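Local coordinates for protein NAD(P)H-flavin oxidoreductase (Staphylococcus epidermidis ATCC 12228, PDB 3GBH) that probably uses NAD(P)H to reduce flavin or related acceptors, as an FMN-binding oxidoreductase of the nitroreductase family, at residues Y28-P31 against R32-D36; E113-K116 against A117-D121; V139-D142 against S143-A147. All blocks are in the same frame, centred on the assembly; numbering follows the deposited sequence. Where two conformers were deposited one is given.

Contact 1: residues Y28-P31 against R32-D36; sequences YKIP and REEMD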
loop_
_atom_site.group_PDB
_atom_site.type_symbol
_atom_site.label_atom_id
_atom_site.label_comp_id
_atom_site.label_asym_id
_atom_site.label_seq_id
_atom_site.Cartn_x
_atom_site.Cartn_y
_atom_site.Cartn_z
ATOM N N TYR B 28 -10.209 28.316 29.940
ATOM C CA TYR B 28 -10.694 28.144 28.592
ATOM C C TYR B 28 -12.039 27.437 28.646
ATOM O O TYR B 28 -12.149 26.367 29.251
ATOM C CB TYR B 28 -9.716 27.307 27.765
ATOM C CG TYR B 28 -10.209 27.184 26.380
ATOM C CD1 TYR B 28 -11.043 26.149 26.025
ATOM C CD2 TYR B 28 -9.918 28.154 25.437
ATOM C CE1 TYR B 28 -11.568 26.065 24.761
ATOM C CE2 TYR B 28 -10.429 28.075 24.150
ATOM C CZ TYR B 28 -11.263 27.023 23.822
ATOM O OH TYR B 28 -11.809 26.892 22.565
ATOM N N LYS B 29 -13.052 28.021 28.009
ATOM C CA LYS B 29 -14.344 27.377 27.895
ATOM C C LYS B 29 -14.715 27.212 26.414
ATOM O O LYS B 29 -14.478 28.103 25.581
ATOM C CB LYS B 29 -15.418 28.151 28.655
ATOM C CG LYS B 29 -15.148 28.349 30.170
ATOM C CD LYS B 29 -15.043 27.031 30.977
ATOM C CE LYS B 29 -14.450 27.260 32.386
ATOM N NZ LYS B 29 -14.123 25.982 33.085
ATOM N N ILE B 30 -15.265 26.056 26.097
ATOM C CA ILE B 30 -15.615 25.677 24.732
ATOM C C ILE B 30 -16.922 26.346 24.330
ATOM O O ILE B 30 -17.921 26.177 25.004
ATOM C CB ILE B 30 -15.736 24.157 24.617
ATOM C CG1 ILE B 30 -14.366 23.501 24.910
ATOM C CG2 ILE B 30 -16.236 23.759 23.234
ATOM C CD1 ILE B 30 -14.413 21.997 25.001
ATOM N N PRO B 31 -16.934 27.098 23.219
ATOM C CA PRO B 31 -18.206 27.728 22.827
ATOM C C PRO B 31 -19.277 26.692 22.517
ATOM O O PRO B 31 -18.948 25.601 22.069
ATOM C CB PRO B 31 -17.834 28.539 21.570
ATOM C CG PRO B 31 -16.327 28.596 21.556
ATOM C CD PRO B 31 -15.855 27.377 22.259
ATOM N N ARG B 32 -20.550 27.005 22.756
ATOM C CA ARG B 32 -21.615 26.007 22.481
ATOM C C ARG B 32 -21.681 25.505 21.062
ATOM O O ARG B 32 -21.897 24.330 20.868
ATOM C CB ARG B 32 -23.003 26.478 22.897
ATOM C CG ARG B 32 -23.188 26.264 24.363
ATOM C CD ARG B 32 -24.618 26.282 24.846
ATOM N NE ARG B 32 -24.652 26.356 26.307
ATOM C CZ ARG B 32 -25.767 26.367 27.014
ATOM N NH1 ARG B 32 -26.950 26.348 26.407
ATOM N NH2 ARG B 32 -25.699 26.423 28.334
ATOM N N GLU B 33 -21.456 26.389 20.096
ATOM C CA GLU B 33 -21.503 26.041 18.662
ATOM C C GLU B 33 -20.517 24.922 18.411
ATOM O O GLU B 33 -20.804 23.950 17.728
ATOM C CB GLU B 33 -21.187 27.288 17.782
ATOM C CG GLU B 33 -21.588 27.191 16.275
ATOM C CD GLU B 33 -21.257 28.487 15.446
ATOM O OE1 GLU B 33 -21.059 29.579 16.056
ATOM O OE2 GLU B 33 -21.215 28.410 14.180
ATOM N N GLU B 34 -19.354 25.034 19.029
ATOM C CA GLU B 34 -18.324 24.063 18.858
ATOM C C GLU B 34 -18.635 22.735 19.574
ATOM O O GLU B 34 -18.484 21.671 18.983
ATOM C CB GLU B 34 -17.031 24.658 19.364
ATOM C CG GLU B 34 -15.887 23.815 19.066
ATOM C CD GLU B 34 -15.065 24.268 17.914
ATOM O OE1 GLU B 34 -15.580 24.885 16.952
ATOM O OE2 GLU B 34 -13.871 23.970 17.973
HETATM N N MSE B 35 -19.062 22.785 20.840
HETATM C CA MSE B 35 -19.479 21.553 21.531
HETATM C C MSE B 35 -20.586 20.817 20.765
HETATM O O MSE B 35 -20.612 19.577 20.703
HETATM C CB MSE B 35 -19.996 21.895 22.931
HETATM C CG MSE B 35 -20.329 20.657 23.772
HETATM SE SE MSE B 35 -18.725 19.654 24.230
HETATM C CE MSE B 35 -18.037 20.814 25.612
ATOM N N ASP B 36 -21.530 21.583 20.227
ATOM C CA ASP B 36 -22.609 21.009 19.434
ATOM C C ASP B 36 -22.119 20.363 18.120
ATOM O O ASP B 36 -22.628 19.329 17.729
ATOM C CB ASP B 36 -23.693 22.048 19.170
ATOM C CG ASP B 36 -24.618 22.239 20.370
ATOM O OD1 ASP B 36 -24.430 21.540 21.389
ATOM O OD2 ASP B 36 -25.504 23.098 20.287
#
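Pro31 occupies the N-cap position of helix 32-42, and its carbonyl starts the helix: Met35 N reaches Pro31 O at 3.1 Å with an N-H...O angle of 170°, the i to i+4 geometry of a first α-helical turn. Glu34 N lies equally near that oxygen but meets it at only 123°, so this second bond is weak. Beside the backbone, the pyrrolidine ring and the Glu34 side chain run side by side and point the same way, with Pro31 CD 4.1 Å from Glu34 CB. Ile30 supplies the apolar part. Its two branches diverge: CG2, anti to the backbone N, comes within 3.8 Å of Met35 N and packs on Glu34 CB at 4.1 Å, while CD1 at the end of the other branch meets Met35 CE at 3.9 Å. Met35, a selenomethionine, makes that meeting possible by bending at chi2 (68°) and again at chi3, which folds its methyl back across Ile30 at about a right angle. The Glu34 carboxylate leads away from the turn to His157 and Arg7. Around this start of the helix, Ile30 and Met35 both rest on Ile191 of strand 183-192, whereas Met35 and Arg32 also meet Phe212 of the second subunit, Arg32 through a cation-pi contact, placing the turn between the sheet and the dimer partner.

Contact 2: residues E113-K116 against A117-D121; sequences EDIK and AQLLD. With CA (calcium ion), chain M.
A calcium-bearing stretch of surface helix makes up this contact, in which Asp114 and Gln118, one turn apart at the start of helix 113-128, are joined by a water. The calcium ion is bound through one oxygen of the aspartate: Asp114 OD1 lies 2.5 Å from the metal, whereas OD2 stands back at 3.8 Å, which identifies a monodentate carboxylate. OD2 has another task, accepting a hydrogen bond from water 2 at 2.8 Å. That water is itself a ligand of the calcium, so the two carboxylate oxygens serve the metal directly and through its hydration shell. On the Gln118 side, water 1 donates to Asp114 O and accepts from Gln118 NE2 at 2.9 Å. Gln118 CG lies 3.4 Å from Asp114 O, and beyond it the chain bends at chi2 (-58°), so that the amide reaches the carbonyl through the water and not directly. The helical bond from Gln118 N to Asp114 O is long at 3.4 Å and weak; those from Leu119 N to Ile115 O and Leu120 N to Lys116 O are both regular. Apolar contacts follow the same spacing. Ile115 CG2 meets Leu119 CD1 at 4.0 Å, and the aliphatic CG of Lys116 meets Leu120 CD1 at the same separation, each pair slanting across its partner. The Lys116 ammonium forms a salt bridge with Glu99 of helix 98-107, against which Leu120 also packs. Chemically, this implies a helix with two characters: the Asp114 carboxylate meets the ion and its water, and the Gln118 amide meets a water, while the lysine stem and Leu120 join the helix to its neighbour.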
loop_
_atom_site.group_PDB
_atom_site.type_symbol
_atom_site.label_atom_id
_atom_site.label_comp_id
_atom_site.label_asym_id
_atom_site.label_seq_id
_atom_site.Cartn_x
_atom_site.Cartn_y
_atom_site.Cartn_z
ATOM N N GLU B 113 -43.047 4.069 4.828
ATOM C CA GLU B 113 -43.802 3.814 6.046
ATOM C C GLU B 113 -44.065 2.312 6.127
ATOM O O GLU B 113 -44.055 1.734 7.202
ATOM C CB GLU B 113 -45.135 4.560 5.998
ATOM C CG GLU B 113 -45.915 4.535 7.294
ATOM C CD GLU B 113 -45.178 5.201 8.442
ATOM O OE1 GLU B 113 -44.458 6.176 8.232
ATOM O OE2 GLU B 113 -45.315 4.737 9.588
ATOM N N ASP B 114 -44.295 1.707 4.964
ATOM C CA ASP B 114 -44.598 0.280 4.865
ATOM C C ASP B 114 -43.476 -0.543 5.499
ATOM O O ASP B 114 -43.723 -1.464 6.292
ATOM C CB ASP B 114 -44.777 -0.137 3.401
ATOM C CG ASP B 114 -45.734 0.766 2.637
ATOM O OD1 ASP B 114 -45.394 1.951 2.391
ATOM O OD2 ASP B 114 -46.808 0.278 2.251
ATOM N N ILE B 115 -42.243 -0.195 5.151
ATOM C CA ILE B 115 -41.079 -0.888 5.665
ATOM C C ILE B 115 -40.857 -0.539 7.125
ATOM O O ILE B 115 -40.506 -1.428 7.932
ATOM C CB ILE B 115 -39.839 -0.552 4.809
ATOM C CG1 ILE B 115 -39.970 -1.259 3.461
ATOM C CG2 ILE B 115 -38.505 -0.943 5.478
ATOM C CD1 ILE B 115 -40.057 -2.794 3.620
ATOM N N LYS B 116 -41.059 0.737 7.485
ATOM C CA LYS B 116 -40.885 1.145 8.875
ATOM C C LYS B 116 -41.752 0.247 9.794
ATOM O O LYS B 116 -41.269 -0.221 10.797
ATOM C CB LYS B 116 -41.205 2.610 9.102
ATOM C CG LYS B 116 -41.386 2.932 10.572
ATOM C CD LYS B 116 -41.866 4.336 10.832
ATOM C CE LYS B 116 -43.329 4.393 10.914
ATOM N NZ LYS B 116 -43.996 4.302 12.207
ATOM N N ALA B 117 -43.008 0.036 9.431
ATOM C CA ALA B 117 -43.946 -0.758 10.242
ATOM C C ALA B 117 -43.440 -2.194 10.397
ATOM O O ALA B 117 -43.494 -2.761 11.493
ATOM C CB ALA B 117 -45.337 -0.730 9.642
ATOM N N GLN B 118 -42.907 -2.756 9.312
ATOM C CA GLN B 118 -42.405 -4.125 9.332
ATOM C C GLN B 118 -41.203 -4.225 10.240
ATOM O O GLN B 118 -41.072 -5.188 10.967
ATOM C CB GLN B 118 -42.052 -4.626 7.913
ATOM C CG GLN B 118 -43.221 -4.792 6.951
ATOM C CD GLN B 118 -44.297 -5.748 7.459
ATOM O OE1 GLN B 118 -44.030 -6.642 8.246
ATOM N NE2 GLN B 118 -45.518 -5.538 7.029
ATOM N N LEU B 119 -40.320 -3.229 10.197
ATOM C CA LEU B 119 -39.131 -3.223 11.036
ATOM C C LEU B 119 -39.508 -3.113 12.523
ATOM O O LEU B 119 -39.032 -3.892 13.370
ATOM C CB LEU B 119 -38.199 -2.065 10.667
ATOM C CG LEU B 119 -37.416 -2.155 9.363
ATOM C CD1 LEU B 119 -36.786 -0.789 9.096
ATOM C CD2 LEU B 119 -36.342 -3.257 9.455
ATOM N N LEU B 120 -40.358 -2.142 12.841
ATOM C CA LEU B 120 -40.738 -1.933 14.241
ATOM C C LEU B 120 -41.555 -3.107 14.784
ATOM O O LEU B 120 -41.487 -3.380 15.974
ATOM C CB LEU B 120 -41.495 -0.614 14.429
ATOM C CG LEU B 120 -40.650 0.659 14.197
ATOM C CD1 LEU B 120 -41.518 1.873 14.398
ATOM C CD2 LEU B 120 -39.418 0.713 15.083
ATOM N N ASP B 121 -42.320 -3.791 13.926
ATOM C CA ASP B 121 -43.095 -4.980 14.325
ATOM C C ASP B 121 -42.210 -6.049 14.980
ATOM O O ASP B 121 -42.656 -6.759 15.860
ATOM C CB ASP B 121 -43.826 -5.606 13.123
ATOM C CG ASP B 121 -45.146 -4.921 12.788
ATOM O OD1 ASP B 121 -45.588 -4.018 13.533
ATOM O OD2 ASP B 121 -45.762 -5.325 11.773
HETATM CA CA CA M . -46.354 3.957 1.347
HETATM O O HOH W 1 -45.951 -2.777 6.169
HETATM O O HOH W 2 -47.729 2.250 0.527
#

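Contact 3: residues V139-D142 against S143-A147; sequences VNID and SSLMA. With FMN (flavin mononucleotide), chain E.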
loop_
_atom_site.group_PDB
_atom_site.type_symbol
_atom_site.label_atom_id
_atom_site.label_comp_id
_atom_site.label_asym_id
_atom_site.label_seq_id
_atom_site.Cartn_x
_atom_site.Cartn_y
_atom_site.Cartn_z
ATOM N N VAL B 139 -26.651 -0.826 25.709
ATOM C CA VAL B 139 -26.457 0.623 25.816
ATOM C C VAL B 139 -24.990 0.963 26.151
ATOM O O VAL B 139 -24.484 1.992 25.691
ATOM C CB VAL B 139 -27.482 1.288 26.745
ATOM C CG1 VAL B 139 -28.923 0.888 26.312
ATOM C CG2 VAL B 139 -27.240 0.964 28.240
ATOM N N ASN B 140 -24.322 0.114 26.927
ATOM C CA ASN B 140 -22.885 0.291 27.214
ATOM C C ASN B 140 -22.084 0.258 25.936
ATOM O O ASN B 140 -21.215 1.107 25.717
ATOM C CB ASN B 140 -22.337 -0.784 28.166
ATOM C CG ASN B 140 -22.688 -0.528 29.616
ATOM O OD1 ASN B 140 -23.009 0.591 29.995
ATOM N ND2 ASN B 140 -22.675 -1.588 30.430
ATOM N N ILE B 141 -22.376 -0.734 25.094
ATOM C CA ILE B 141 -21.693 -0.885 23.827
ATOM C C ILE B 141 -21.981 0.303 22.914
ATOM O O ILE B 141 -21.036 0.926 22.416
ATOM C CB ILE B 141 -22.015 -2.240 23.118
ATOM C CG1 ILE B 141 -21.468 -3.426 23.948
ATOM C CG2 ILE B 141 -21.461 -2.249 21.707
ATOM C CD1 ILE B 141 -22.087 -4.779 23.590
ATOM N N ASP B 142 -23.258 0.641 22.705
ATOM C CA ASP B 142 -23.582 1.694 21.748
ATOM C C ASP B 142 -22.964 3.008 22.206
ATOM O O ASP B 142 -22.401 3.717 21.402
ATOM C CB ASP B 142 -25.091 1.893 21.595
ATOM C CG ASP B 142 -25.794 0.757 20.852
ATOM O OD1 ASP B 142 -25.154 0.037 20.065
ATOM O OD2 ASP B 142 -27.030 0.624 21.051
ATOM N N SER B 143 -23.123 3.325 23.492
ATOM C CA SER B 143 -22.645 4.595 24.057
ATOM C C SER B 143 -21.122 4.719 24.011
ATOM O O SER B 143 -20.584 5.814 23.827
ATOM C CB SER B 143 -23.131 4.748 25.493
ATOM O OG SER B 143 -24.555 4.733 25.567
ATOM N N SER B 144 -20.434 3.595 24.174
ATOM C CA SER B 144 -18.981 3.543 24.032
ATOM C C SER B 144 -18.517 3.782 22.586
ATOM O O SER B 144 -17.489 4.429 22.336
ATOM C CB SER B 144 -18.459 2.212 24.601
ATOM O OG SER B 144 -18.794 2.128 25.991
ATOM N N LEU B 145 -19.263 3.257 21.616
ATOM C CA LEU B 145 -18.953 3.534 20.220
ATOM C C LEU B 145 -18.995 5.048 19.951
ATOM O O LEU B 145 -18.088 5.604 19.322
ATOM C CB LEU B 145 -19.882 2.777 19.275
ATOM C CG LEU B 145 -19.836 1.232 19.290
ATOM C CD1 LEU B 145 -20.918 0.669 18.407
ATOM C CD2 LEU B 145 -18.458 0.722 18.854
HETATM N N MSE B 146 -20.056 5.709 20.425
HETATM C CA MSE B 146 -20.215 7.152 20.273
HETATM C C MSE B 146 -19.106 7.890 21.028
HETATM O O MSE B 146 -18.515 8.814 20.504
HETATM C CB MSE B 146 -21.600 7.565 20.755
HETATM C CG MSE B 146 -21.962 9.005 20.566
HETATM SE SE MSE B 146 -21.252 10.134 21.973
HETATM C CE MSE B 146 -22.326 9.396 23.464
ATOM N N ALA B 147 -18.804 7.450 22.239
ATOM C CA ALA B 147 -17.742 8.075 23.042
ATOM C C ALA B 147 -16.372 8.115 22.331
ATOM O O ALA B 147 -15.677 9.160 22.372
ATOM C CB ALA B 147 -17.612 7.387 24.404
HETATM N N1 FMN E . -26.722 -4.479 11.524
HETATM C C2 FMN E . -27.108 -5.705 11.020
HETATM O O2 FMN E . -27.385 -5.806 9.809
HETATM N N3 FMN E . -27.196 -6.803 11.866
HETATM C C4 FMN E . -26.897 -6.707 13.216
HETATM O O4 FMN E . -26.989 -7.737 13.911
HETATM C C4A FMN E . -26.515 -5.454 13.748
HETATM N N5 FMN E . -26.245 -5.283 15.100
HETATM C C5A FMN E . -25.599 -4.127 15.515
HETATM C C6 FMN E . -25.029 -4.060 16.785
HETATM C C7 FMN E . -24.363 -2.945 17.223
HETATM C C7M FMN E . -23.739 -2.908 18.595
HETATM C C8 FMN E . -24.260 -1.852 16.383
HETATM C C8M FMN E . -23.512 -0.645 16.853
HETATM C C9 FMN E . -24.812 -1.893 15.114
HETATM C C9A FMN E . -25.502 -3.028 14.658
HETATM N N10 FMN E . -26.069 -3.104 13.384
HETATM C C10 FMN E . -26.452 -4.337 12.891
HETATM C "C1'" FMN E . -25.931 -1.939 12.411
HETATM C "C2'" FMN E . -26.920 -0.849 12.798
HETATM O "O2'" FMN E . -28.221 -1.143 12.306
HETATM C "C3'" FMN E . -26.466 0.464 12.180
HETATM O "O3'" FMN E . -25.209 0.816 12.694
HETATM C "C4'" FMN E . -27.463 1.592 12.391
HETATM O "O4'" FMN E . -28.613 1.225 11.643
HETATM C "C5'" FMN E . -26.862 2.915 11.915
HETATM O "O5'" FMN E . -26.543 2.877 10.512
HETATM P P FMN E . -25.044 3.157 10.013
HETATM O O1P FMN E . -24.988 2.989 8.498
HETATM O O2P FMN E . -24.118 2.172 10.683
HETATM O O3P FMN E . -24.559 4.505 10.393
#
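Two consecutive serines, Ser143 and Ser144, each bond twice to the carbonyl one turn earlier, through hydroxyl as well as amide. Ser143 OG donates to Val139 O at 2.7 Å, and Ser143 N reaches the same oxygen. Ser144 OG donates to Asn140 O at 2.6 Å, again alongside the amide of its own residue. In both cases the two donors come from opposite faces of the carbonyl plane, the hydroxyls tilted from it by 29° and 26°, so each oxygen is gripped from two directions. The torsions explain the reach: with OG anti to the carbonyl carbon (chi1 -60° in Ser143), the hydroxyl hangs back over the preceding turn. Each buried hydroxyl thus places its proton within the helix itself. This segment lies in helix 132-156, the long helix that in the nitroreductase fold runs through the core and along the dimer interface; here Ser144 packs on Ile141 of the second subunit, while Ser143 rests on Trp54 and Ile88 of the sheet. The flank carrying Ile141, Asp142 and Leu145 borders the flavin at its dimethylbenzene end. Leu145 CD1 makes a tight approach of 3.3 Å to FMN C8M, and Ile141 CG2 stands 3.9 Å from C7M. Asp142 OD1 lies near both methyls, 3.6 Å from C7M, and accepts a hydrogen bond from Ser48 N, another residue of the flavin pocket, which helps to hold the carboxylate beside the ring. Ile141 CG2 and Leu145 CD1 are 4.4 Å apart, a loose pairing. Polar contacts to this cofactor include hydrogen bonds from Lys22, Ser20 and Arg203 of the second subunit.

Contact 3 is wholly buried near the centre of the chain, contact 1 is partly buried, and contact 2 lies on the surface about 29 Å from the chain centre. None touches another; contacts 1 and 3 come nearest, about 10 Å between closest atoms. These two share strand 183-192 and the second subunit as neighbours, whereas no other protein chain of the assembly touches contact 2. Helices 113-128 and 132-156 follow each other in the chain, yet Asp114 and Gln118 are served by water and calcium in contact 2, the two serine hydroxyls by backbone carbonyls in contact 3. Contact 1 alone includes the loop and N-cap that lead into a helix, where a proline carbonyl and apolar packing meet.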